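Local coordinates for putative glutathione S-transferase (Sinorhizobium meliloti, PDB 4MDC), which probably catalyses the conjugation of glutathione to electrophilic substrates, as a homodimeric member of the glutathione S-transferase family, at residues I117-T121 with S190-A195. Sequence-based numbering, arbitrary orientation.
Sequences IRRLT and SYGDLA
With CG2 of Ile-117 anti to the backbone N (chi1 of CG1 -66°), this methyl reaches the start of helix 191-205 and lies 3.6 Å from Tyr-191 CB, while CG1 and CD1 run alongside Ser-190 CB. In Thr-121, chi1 -55° turns OG1 back to its own helix, where it donates to Ile-117 O at 2.9 Å from above the carbonyl plane; the same oxygen also accepts Thr-121 N. The flank of OG1 meets Tyr-191 CB at 3.7 Å, and Thr-121 CG2 sits 4.1 Å from Ala-195 CB. The axes of segments 117-121 and 191-195 run nearly parallel (9°), 7.9 Å apart. Gly-192 permits this: a side-chain carbon there would come about 3.3 Å from Leu-120 CB and crowd Ser-190 OG. Ser-190 and Asp-193 form the capping box familiar from glutathione transferases: Ser-190 N donates to Asp-193 OD2 at 2.9 Å, on the anti side, and Ser-190 OG, as N-cap, accepts a weak bond from Gly-192 N. Asp-193 OD1 is held by Leu-184 N and Trp-220 NE1. Replacing Thr-121 with an alanine would probably cost Ile-117 O its hydroxyl donor and thin the packing against Tyr-191 CB and Ala-195 CB. No hydrogen bond crosses the interface; Thr-121 OG1 and the Ser-190 cap bond within their own segments.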
ATOM      1  N   ILE B 117      -5.308 -11.527   6.916  1.00 17.40           N
ATOM      2  CA  ILE B 117      -4.396 -11.946   5.835  1.00 16.21           C
ATOM      3  C   ILE B 117      -3.858 -10.711   5.112  1.00 15.31           C
ATOM      4  O   ILE B 117      -2.640 -10.543   4.962  1.00 13.74           O
ATOM      5  CB  ILE B 117      -5.096 -12.915   4.877  1.00 16.51           C
ATOM      6  CG1 ILE B 117      -5.408 -14.194   5.625  1.00 17.59           C
ATOM      7  CG2 ILE B 117      -4.221 -13.188   3.637  1.00 16.87           C
ATOM      8  CD1 ILE B 117      -6.412 -15.088   4.922  1.00 17.70           C
ATOM      9  N   ARG B 118      -4.740  -9.780   4.796  1.00 15.00           N
ATOM     10  CA  ARG B 118      -4.327  -8.509   4.173  1.00 15.11           C
ATOM     11  C   ARG B 118      -3.376  -7.722   5.090  1.00 14.55           C
ATOM     12  O   ARG B 118      -2.457  -7.044   4.612  1.00 13.74           O
ATOM     13  CB  ARG B 118      -5.592  -7.679   3.790  1.00 15.59           C
ATOM     14  CG  ARG B 118      -6.337  -8.298   2.616  1.00 16.22           C
ATOM     15  CD  ARG B 118      -7.677  -7.704   2.412  1.00 17.59           C
ATOM     16  NE  ARG B 118      -8.360  -8.249   1.240  1.00 19.07           N
ATOM     17  CZ  ARG B 118      -9.676  -8.321   1.103  1.00 19.91           C
ATOM     18  NH1 ARG B 118     -10.493  -8.001   2.106  1.00 21.75           N
ATOM     19  NH2 ARG B 118     -10.173  -8.798  -0.033  1.00 20.58           N
ATOM     20  N   ARG B 119      -3.717  -7.651   6.386  1.00 15.09           N
ATOM     21  CA  ARG B 119      -2.942  -6.816   7.312  1.00 15.44           C
ATOM     22  C   ARG B 119      -1.479  -7.310   7.319  1.00 15.01           C
ATOM     23  O   ARG B 119      -0.511  -6.535   7.281  1.00 15.94           O
ATOM     24  CB  ARG B 119      -3.479  -6.906   8.721  1.00 16.37           C
ATOM     25  CG  ARG B 119      -2.784  -5.991   9.751  1.00 16.71           C
ATOM     26  CD  ARG B 119      -3.337  -6.192  11.178  1.00 17.60           C
ATOM     27  NE  ARG B 119      -2.882  -7.471  11.730  1.00 18.08           N
ATOM     28  CZ  ARG B 119      -1.651  -7.702  12.213  1.00 19.44           C
ATOM     29  NH1 ARG B 119      -0.743  -6.746  12.299  1.00 19.63           N
ATOM     30  NH2 ARG B 119      -1.328  -8.909  12.626  1.00 20.48           N
ATOM     31  N   LEU B 120      -1.334  -8.623   7.355  1.00 15.89           N
ATOM     32  CA  LEU B 120       0.047  -9.224   7.323  1.00 15.94           C
ATOM     33  C   LEU B 120       0.752  -9.074   5.976  1.00 16.01           C
ATOM     34  O   LEU B 120       1.972  -8.826   5.921  1.00 14.86           O
ATOM     35  CB  LEU B 120      -0.016 -10.714   7.657  1.00 17.96           C
ATOM     36  CG  LEU B 120      -0.408 -10.945   9.105  1.00 21.43           C
ATOM     37  CD1 LEU B 120      -0.889 -12.387   9.220  1.00 25.35           C
ATOM     38  CD2 LEU B 120       0.704 -10.668  10.036  1.00 23.10           C
ATOM     39  N   THR B 121       0.004  -9.182   4.874  1.00 16.04           N
ATOM     40  CA  THR B 121       0.571  -8.894   3.549  1.00 14.78           C
ATOM     41  C   THR B 121       1.117  -7.454   3.487  1.00 15.02           C
ATOM     42  O   THR B 121       2.245  -7.236   3.042  1.00 15.92           O
ATOM     43  CB  THR B 121      -0.489  -9.127   2.437  1.00 15.14           C
ATOM     44  OG1 THR B 121      -0.989 -10.463   2.550  1.00 15.83           O
ATOM     45  CG2 THR B 121       0.055  -8.914   1.101  1.00 15.24           C
ATOM     46  N   SER B 190      -1.636 -18.839   4.049  1.00 17.39           N
ATOM     47  CA  SER B 190      -2.312 -17.756   3.344  1.00 16.82           C
ATOM     48  C   SER B 190      -1.313 -16.843   2.621  1.00 16.30           C
ATOM     49  O   SER B 190      -0.115 -16.983   2.748  1.00 14.95           O
ATOM     50  CB  SER B 190      -3.087 -16.928   4.381  1.00 17.51           C
ATOM     51  OG  SER B 190      -2.209 -16.119   5.180  1.00 16.47           O
ATOM     52  N   TYR B 191      -1.875 -15.844   1.928  1.00 15.93           N
ATOM     53  CA  TYR B 191      -1.030 -14.769   1.404  1.00 15.15           C
ATOM     54  C   TYR B 191      -0.077 -14.174   2.445  1.00 14.45           C
ATOM     55  O   TYR B 191       0.978 -13.642   2.087  1.00 14.91           O
ATOM     56  CB  TYR B 191      -1.945 -13.641   0.856  1.00 15.00           C
ATOM     57  CG  TYR B 191      -2.649 -13.861  -0.462  1.00 15.41           C
ATOM     58  CD1 TYR B 191      -2.383 -14.905  -1.298  1.00 14.70           C
ATOM     59  CD2 TYR B 191      -3.715 -12.999  -0.839  1.00 15.66           C
ATOM     60  CE1 TYR B 191      -3.072 -15.066  -2.481  1.00 15.42           C
ATOM     61  CE2 TYR B 191      -4.395 -13.144  -2.021  1.00 16.29           C
ATOM     62  CZ  TYR B 191      -4.038 -14.205  -2.883  1.00 16.23           C
ATOM     63  OH  TYR B 191      -4.725 -14.371  -4.083  1.00 17.68           O
ATOM     64  N   GLY B 192      -0.511 -14.069   3.711  1.00 15.11           N
ATOM     65  CA  GLY B 192       0.344 -13.534   4.779  1.00 15.00           C
ATOM     66  C   GLY B 192       1.696 -14.256   4.868  1.00 14.01           C
ATOM     67  O   GLY B 192       2.749 -13.629   4.972  1.00 14.61           O
ATOM     68  N   ASP B 193       1.656 -15.580   4.876  1.00 14.29           N
ATOM     69  CA  ASP B 193       2.882 -16.440   4.873  1.00 14.33           C
ATOM     70  C   ASP B 193       3.711 -16.203   3.626  1.00 13.95           C
ATOM     71  O   ASP B 193       4.971 -16.052   3.670  1.00 13.93           O
ATOM     72  CB  ASP B 193       2.511 -17.922   4.963  1.00 14.77           C
ATOM     73  CG  ASP B 193       1.732 -18.257   6.185  1.00 16.21           C
ATOM     74  OD1 ASP B 193       2.330 -18.441   7.270  1.00 16.28           O
ATOM     75  OD2 ASP B 193       0.463 -18.287   6.041  1.00 15.55           O
ATOM     76  N   LEU B 194       3.057 -16.137   2.466  1.00 13.75           N
ATOM     77  CA  LEU B 194       3.756 -15.934   1.198  1.00 12.56           C
ATOM     78  C   LEU B 194       4.421 -14.585   1.143  1.00 12.91           C
ATOM     79  O   LEU B 194       5.543 -14.400   0.638  1.00 11.26           O
ATOM     80  CB  LEU B 194       2.885 -16.164  -0.024  1.00 12.80           C
ATOM     81  CG  LEU B 194       2.183 -17.503  -0.149  1.00 13.53           C
ATOM     82  CD1 LEU B 194       1.441 -17.612  -1.456  1.00 14.53           C
ATOM     83  CD2 LEU B 194       3.134 -18.655   0.018  1.00 14.02           C
ATOM     84  N   ALA B 195       3.763 -13.551   1.613  1.00 12.39           N
ATOM     85  CA  ALA B 195       4.362 -12.211   1.616  1.00 12.63           C
ATOM     86  C   ALA B 195       5.586 -12.110   2.533  1.00 12.42           C
ATOM     87  O   ALA B 195       6.590 -11.509   2.147  1.00 13.01           O
ATOM     88  CB  ALA B 195       3.310 -11.210   2.088  1.00 13.06           C
TER